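Local coordinates for carbonic anhydrase (Neosartorya fumigata, PDB 7COI), which catalyses the reversible hydration of carbon dioxide to hydrogencarbonate as a zinc-dependent enzyme of the beta class, at the interface of chains A and B and the interface of chains A and C. Numbering follows the deposited sequence. Chains: chain A/B/C, Carbonic anhydrase.

Contact 1: the interface of chains A and B. Residues chain A 110, 112, 126-127, 134-139; chain B 120-123, 125, 141.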
loop_
_atom_site.group_PDB
_atom_site.type_symbol
_atom_site.label_atom_id
_atom_site.label_comp_id
_atom_site.label_asym_id
_atom_site.label_seq_id
_atom_site.Cartn_x
_atom_site.Cartn_y
_atom_site.Cartn_z
ATOM N N GLN A 110 13.609 6.727 -24.478
ATOM C CA GLN A 110 14.480 7.280 -23.426
ATOM C C GLN A 110 15.585 6.274 -23.088
ATOM O O GLN A 110 15.306 5.059 -23.112
ATOM C CB GLN A 110 13.658 7.624 -22.175
ATOM C CG GLN A 110 13.152 6.392 -21.434
ATOM C CD GLN A 110 12.333 6.747 -20.216
ATOM O OE1 GLN A 110 12.733 7.604 -19.417
ATOM N NE2 GLN A 110 11.255 6.000 -20.036
ATOM N N PRO A 112 17.880 7.052 -20.004
ATOM C CA PRO A 112 18.541 7.712 -18.893
ATOM C C PRO A 112 19.480 6.724 -18.205
ATOM O O PRO A 112 19.144 5.557 -18.108
ATOM C CB PRO A 112 17.364 8.068 -17.959
ATOM C CG PRO A 112 16.360 7.035 -18.259
ATOM C CD PRO A 112 16.463 6.794 -19.751
ATOM N N GLU A 126 15.022 17.789 -9.941
ATOM C CA GLU A 126 16.306 17.058 -10.174
ATOM C C GLU A 126 16.968 17.556 -11.459
ATOM O O GLU A 126 18.204 17.803 -11.449
ATOM C CB GLU A 126 16.091 15.541 -10.155
ATOM C CG GLU A 126 15.352 14.971 -11.355
ATOM C CD GLU A 126 13.998 15.593 -11.618
ATOM O OE1 GLU A 126 13.247 15.749 -10.605
ATOM O OE2 GLU A 126 13.740 15.971 -12.798
ATOM N N THR A 127 16.239 17.652 -12.554
ATOM C CA THR A 127 16.837 17.907 -13.902
ATOM C C THR A 127 17.429 19.307 -13.896
ATOM O O THR A 127 18.528 19.490 -14.454
ATOM C CB THR A 127 15.815 17.614 -15.007
ATOM O OG1 THR A 127 15.478 16.228 -14.881
ATOM C CG2 THR A 127 16.351 17.885 -16.395
ATOM N N PRO A 134 15.925 16.952 -20.437
ATOM C CA PRO A 134 14.959 15.882 -20.570
ATOM C C PRO A 134 15.645 14.637 -21.154
ATOM O O PRO A 134 16.527 14.806 -22.017
ATOM C CB PRO A 134 13.926 16.440 -21.553
ATOM C CG PRO A 134 14.020 17.948 -21.352
ATOM C CD PRO A 134 15.465 18.221 -21.017
ATOM N N GLY A 135 15.331 13.448 -20.618
ATOM C CA GLY A 135 15.896 12.174 -21.076
ATOM C C GLY A 135 17.059 11.705 -20.219
ATOM O O GLY A 135 17.493 10.572 -20.382
ATOM N N ASP A 136 17.548 12.530 -19.314
ATOM C CA ASP A 136 18.749 12.221 -18.514
ATOM C C ASP A 136 18.394 11.511 -17.207
ATOM O O ASP A 136 19.219 10.672 -16.739
ATOM C CB ASP A 136 19.580 13.473 -18.290
ATOM C CG ASP A 136 20.246 14.018 -19.544
ATOM O OD1 ASP A 136 20.314 13.275 -20.557
ATOM O OD2 ASP A 136 20.649 15.195 -19.514
ATOM N N VAL A 137 17.270 11.857 -16.570
ATOM C CA VAL A 137 16.999 11.410 -15.178
ATOM C C VAL A 137 15.575 10.833 -15.064
ATOM O O VAL A 137 14.591 11.607 -15.066
ATOM C CB VAL A 137 17.209 12.538 -14.157
ATOM C CG1 VAL A 137 17.146 11.999 -12.735
ATOM C CG2 VAL A 137 18.534 13.272 -14.381
ATOM N N PHE A 138 15.500 9.534 -14.851
ATOM C CA PHE A 138 14.239 8.831 -14.503
ATOM C C PHE A 138 13.939 9.155 -13.045
ATOM O O PHE A 138 14.855 9.049 -12.209
ATOM C CB PHE A 138 14.377 7.340 -14.801
ATOM C CG PHE A 138 13.073 6.602 -14.828
ATOM C CD1 PHE A 138 12.243 6.699 -15.933
ATOM C CD2 PHE A 138 12.709 5.747 -13.809
ATOM C CE1 PHE A 138 11.059 5.987 -16.000
ATOM C CE2 PHE A 138 11.532 5.017 -13.878
ATOM C CZ PHE A 138 10.701 5.149 -14.969
ATOM N N THR A 139 12.739 9.638 -12.737
ATOM C CA THR A 139 12.506 10.350 -11.457
ATOM C C THR A 139 11.315 9.814 -10.652
ATOM O O THR A 139 10.218 9.676 -11.197
ATOM C CB THR A 139 12.315 11.842 -11.699
ATOM O OG1 THR A 139 13.471 12.359 -12.376
ATOM C CG2 THR A 139 12.098 12.594 -10.414
ATOM N N SER B 120 7.320 9.223 -14.073
ATOM C CA SER B 120 8.787 9.162 -13.822
ATOM C C SER B 120 9.613 9.224 -15.125
ATOM O O SER B 120 10.804 9.534 -15.027
ATOM C CB SER B 120 9.107 7.889 -13.087
ATOM O OG SER B 120 8.430 7.828 -11.881
ATOM N N ASP B 121 8.998 8.947 -16.274
ATOM C CA ASP B 121 9.646 9.027 -17.612
ATOM C C ASP B 121 10.646 10.187 -17.630
ATOM O O ASP B 121 10.240 11.347 -17.289
ATOM C CB ASP B 121 8.582 9.142 -18.711
ATOM C CG ASP B 121 9.172 8.937 -20.111
ATOM O OD1 ASP B 121 10.121 9.702 -20.483
ATOM O OD2 ASP B 121 8.707 8.047 -20.800
ATOM N N SER B 122 11.908 9.909 -17.987
ATOM C CA SER B 122 13.010 10.903 -17.956
ATOM C C SER B 122 12.715 12.088 -18.880
ATOM O O SER B 122 13.320 13.146 -18.677
ATOM C CB SER B 122 14.330 10.264 -18.287
ATOM O OG SER B 122 14.320 9.781 -19.621
ATOM N N ARG B 123 11.814 11.927 -19.843
ATOM C CA ARG B 123 11.509 12.998 -20.825
ATOM C C ARG B 123 10.460 13.988 -20.285
ATOM O O ARG B 123 10.171 14.946 -21.022
ATOM C CB ARG B 123 11.062 12.403 -22.152
ATOM C CG ARG B 123 12.120 11.469 -22.721
ATOM C CD ARG B 123 11.622 10.524 -23.788
ATOM N NE ARG B 123 10.633 9.581 -23.319
ATOM C CZ ARG B 123 10.015 8.692 -24.082
ATOM N NH1 ARG B 123 10.327 8.567 -25.372
ATOM N NH2 ARG B 123 9.130 7.871 -23.553
ATOM N N PRO B 125 10.479 16.120 -17.169
ATOM C CA PRO B 125 10.860 16.936 -16.002
ATOM C C PRO B 125 10.021 18.224 -15.916
ATOM O O PRO B 125 10.143 19.138 -16.796
ATOM C CB PRO B 125 12.322 17.328 -16.244
ATOM C CG PRO B 125 12.464 17.254 -17.737
ATOM C CD PRO B 125 11.520 16.165 -18.198
ATOM N N ARG B 141 6.129 12.075 -9.017
ATOM C CA ARG B 141 6.282 11.324 -10.289
ATOM C C ARG B 141 6.366 9.843 -9.955
ATOM O O ARG B 141 7.154 9.459 -9.055
ATOM C CB ARG B 141 7.490 11.842 -11.064
ATOM C CG ARG B 141 7.242 13.201 -11.692
ATOM C CD ARG B 141 8.466 13.871 -12.220
ATOM N NE ARG B 141 9.042 13.203 -13.376
ATOM C CZ ARG B 141 10.203 13.528 -13.919
ATOM N NH1 ARG B 141 10.974 14.459 -13.383
ATOM N NH2 ARG B 141 10.626 12.889 -14.994
HETATM O O HOH W 1 10.668 15.991 -11.006
HETATM O O HOH W 2 13.226 13.866 -15.822
#
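Hydrogen bonds to the backbone knit the two subunits together along B:Ser120 to B:Ser122. The amide N of A:Thr139 points at the carbonyl O of B:Ser120 (3.0 Å), on a lone pair, and the B:Ser120 hydroxyl OG donates back to A:Thr139 O at 2.7 Å. A:Gly135, whose phi is positive (98°), a turn glycine tolerates, sends its N to B:Ser122 O (2.8 Å) from well above the carbonyl plane.

B:Ser122 then grips the amide oxygen OE1 of A:Gln110 twice, its hydroxyl OG at 2.7 Å along a lone pair and its backbone N from above the plane. A small hydroxyl suits the crowded position between backbone N and carbonyl carbon. The doubly held A:Gln110 amide stacks almost parallel, 12° apart, on the B:Asp121 carboxylate.

B:Arg123 fixes that carboxylate side-on, NE to OD1 and NH2 to OD2 (2.8 Å), using the syn lone pairs, while its amide takes the anti lone pair of OD1. This is the Asp-Arg dyad of beta-class enzymes; so held, the aspartate, a zinc ligand in another structure of this protein, is probably kept off the metal, here bound by B:Cys119, B:His175 and B:Cys178. B:Arg141 NH1 meets A:Glu126 OE2 tip to tip in a salt bridge whose hydrogen bond is weak (3.2 Å), reinforced by a water that NH1 binds at 2.8 Å and that contacts OE1.

B:Pro125 packs against A:Thr127 and crosses A:Pro134 at about a right angle. A:Phe138 turns a ring face to B:Ser120 CB, and A:Thr139 CB packs on the flat, polar guanidinium of B:Arg141.

The loop following strand 114-119 of one subunit thus lies against strand 137-142 of the other, bringing A:Gln110 to the partner's catalytic dyad.

Contact 2: the interface of chains A and C. Residues chain A 187, 198, 201-202, 204-205; chain C 237, 282-283.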
loop_
_atom_site.group_PDB
_atom_site.type_symbol
_atom_site.label_atom_id
_atom_site.label_comp_id
_atom_site.label_asym_id
_atom_site.label_seq_id
_atom_site.Cartn_x
_atom_site.Cartn_y
_atom_site.Cartn_z
ATOM N N ASN A 187 5.272 16.017 17.262
ATOM C CA ASN A 187 4.331 15.014 17.816
ATOM C C ASN A 187 2.912 15.527 17.605
ATOM O O ASN A 187 2.035 15.232 18.421
ATOM C CB ASN A 187 4.698 14.624 19.249
ATOM C CG ASN A 187 6.004 13.868 19.322
ATOM O OD1 ASN A 187 6.030 12.629 19.359
ATOM N ND2 ASN A 187 7.099 14.605 19.291
ATOM N N ILE A 198 6.197 6.926 9.313
ATOM C CA ILE A 198 6.637 5.959 10.360
ATOM C C ILE A 198 8.138 5.665 10.221
ATOM O O ILE A 198 8.818 5.595 11.260
ATOM C CB ILE A 198 5.786 4.680 10.342
ATOM C CG1 ILE A 198 4.423 4.917 10.968
ATOM C CG2 ILE A 198 6.526 3.555 11.054
ATOM C CD1 ILE A 198 3.426 3.784 10.683
ATOM N N ARG A 201 10.105 8.193 12.034
ATOM C CA ARG A 201 9.940 8.063 13.514
ATOM C C ARG A 201 10.690 6.838 14.030
ATOM O O ARG A 201 11.191 6.893 15.165
ATOM C CB ARG A 201 8.476 8.070 13.915
ATOM C CG ARG A 201 7.774 9.380 13.669
ATOM C CD ARG A 201 6.362 9.304 14.170
ATOM N NE ARG A 201 5.721 10.545 13.824
ATOM C CZ ARG A 201 5.758 11.629 14.569
ATOM N NH1 ARG A 201 6.349 11.581 15.757
ATOM N NH2 ARG A 201 5.165 12.729 14.141
ATOM N N GLN A 202 10.845 5.782 13.224
ATOM C CA GLN A 202 11.630 4.605 13.655
ATOM C C GLN A 202 13.105 5.037 13.818
ATOM O O GLN A 202 13.761 4.624 14.821
ATOM C CB GLN A 202 11.494 3.468 12.649
ATOM C CG GLN A 202 10.069 2.904 12.591
ATOM C CD GLN A 202 9.957 1.841 11.532
ATOM O OE1 GLN A 202 10.475 1.983 10.426
ATOM N NE2 GLN A 202 9.304 0.753 11.879
ATOM N N ARG A 204 14.088 8.134 14.345
ATOM C CA ARG A 204 14.085 9.054 15.508
ATOM C C ARG A 204 14.222 8.249 16.820
ATOM O O ARG A 204 15.070 8.619 17.688
ATOM C CB ARG A 204 12.816 9.886 15.488
ATOM C CG ARG A 204 12.705 10.838 16.663
ATOM C CD ARG A 204 11.408 11.605 16.574
ATOM N NE ARG A 204 11.214 12.436 17.744
ATOM C CZ ARG A 204 10.102 13.059 18.056
ATOM N NH1 ARG A 204 9.037 12.981 17.262
ATOM N NH2 ARG A 204 10.064 13.755 19.180
ATOM N N GLU A 205 13.423 7.191 16.979
ATOM C CA GLU A 205 13.480 6.307 18.174
ATOM C C GLU A 205 14.889 5.728 18.294
ATOM O O GLU A 205 15.440 5.778 19.407
ATOM C CB GLU A 205 12.455 5.175 18.107
ATOM C CG GLU A 205 12.538 4.161 19.232
ATOM C CD GLU A 205 11.617 2.955 19.036
ATOM O OE1 GLU A 205 12.035 1.841 19.348
ATOM O OE2 GLU A 205 10.464 3.134 18.598
ATOM N N GLN C 237 4.532 1.009 17.732
ATOM C CA GLN C 237 4.982 2.239 17.003
ATOM C C GLN C 237 3.779 2.891 16.319
ATOM O O GLN C 237 3.855 3.243 15.118
ATOM C CB GLN C 237 6.096 1.905 16.013
ATOM C CG GLN C 237 7.377 1.490 16.710
ATOM C CD GLN C 237 8.491 1.086 15.774
ATOM O OE1 GLN C 237 8.228 0.514 14.736
ATOM N NE2 GLN C 237 9.743 1.399 16.116
ATOM N N SER C 282 8.849 9.215 20.574
ATOM C CA SER C 282 9.041 9.264 19.106
ATOM C C SER C 282 7.708 9.081 18.388
ATOM O O SER C 282 7.614 9.574 17.238
ATOM C CB SER C 282 10.013 8.228 18.642
ATOM O OG SER C 282 11.310 8.463 19.173
ATOM N N PHE C 283 6.719 8.430 19.019
ATOM C CA PHE C 283 5.468 8.040 18.312
ATOM C C PHE C 283 4.191 8.611 18.929
ATOM O O PHE C 283 3.219 8.670 18.173
ATOM C CB PHE C 283 5.385 6.516 18.214
ATOM C CG PHE C 283 6.283 5.953 17.144
ATOM C CD1 PHE C 283 5.853 5.874 15.822
ATOM C CD2 PHE C 283 7.551 5.504 17.460
ATOM C CE1 PHE C 283 6.675 5.343 14.847
ATOM C CE2 PHE C 283 8.373 4.961 16.480
ATOM C CZ PHE C 283 7.930 4.882 15.178
#
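The phenyl ring of C:Phe283 is sandwiched. C:Gln237 CB of its own chain lies over the centre of one face, A:Arg201 CB sits toward the rim of the other, 3.7 Å from the ring centroid in a CH-pi contact, and A:Gln202 CG meets the edge in the ring plane. A flat aromatic suits this slot, since it offers two faces and a rim to the aliphatic stems of polar side chains. The guanidinium of A:Arg204 turns one face to C:Ser282 CA and has A:Asn187 ND2 at its edge.

A:Arg201 runs extended from CG to NE, alongside the ring but in the opposite direction, and so carries its charge to the end of helix 273-283. There NH1 donates to C:Ser282 O at 2.8 Å (158° at H), with the acceptor in the guanidinium plane although the nitrogen stands above the carbonyl plane. Arginine is apt here: its stem packs on the ring, and its positive charge would favour the negative end of the helix dipole.

C:Gln237 closes the patch as both acceptor and donor, the double role that suits a carboxamide. Its OE1 takes a nearly straight bond from A:Gln202 NE2 (3.1 Å, 175° at H), the two amides turned 54° to each other. On the other branch, C:Gln237 NE2 gives a hydrogen to A:Glu205 OE2 at 3.1 Å, meeting that oxygen from above the carboxylate plane.

The C-alpha centres of contact 1 and contact 2 lie about 33 Å apart, and they share no residue or secondary-structure element. In chain A, contact 1 draws on strand 137-142, helix 126-129 and nearby loops, whereas contact 2 uses mainly helix 193-206, so one subunit can meet two partners at once. Contact 1 belongs to the dimer typical of beta-class enzymes and reaches the catalytic dyad; contact 2 joins helix 193-206 to the end of helix 273-283 and the loop at C:Gln237. Each interface is two-fold symmetric, and together they could build the four-chain deposited assembly, although the structure alone does not show that the A-C pairing persists in solution.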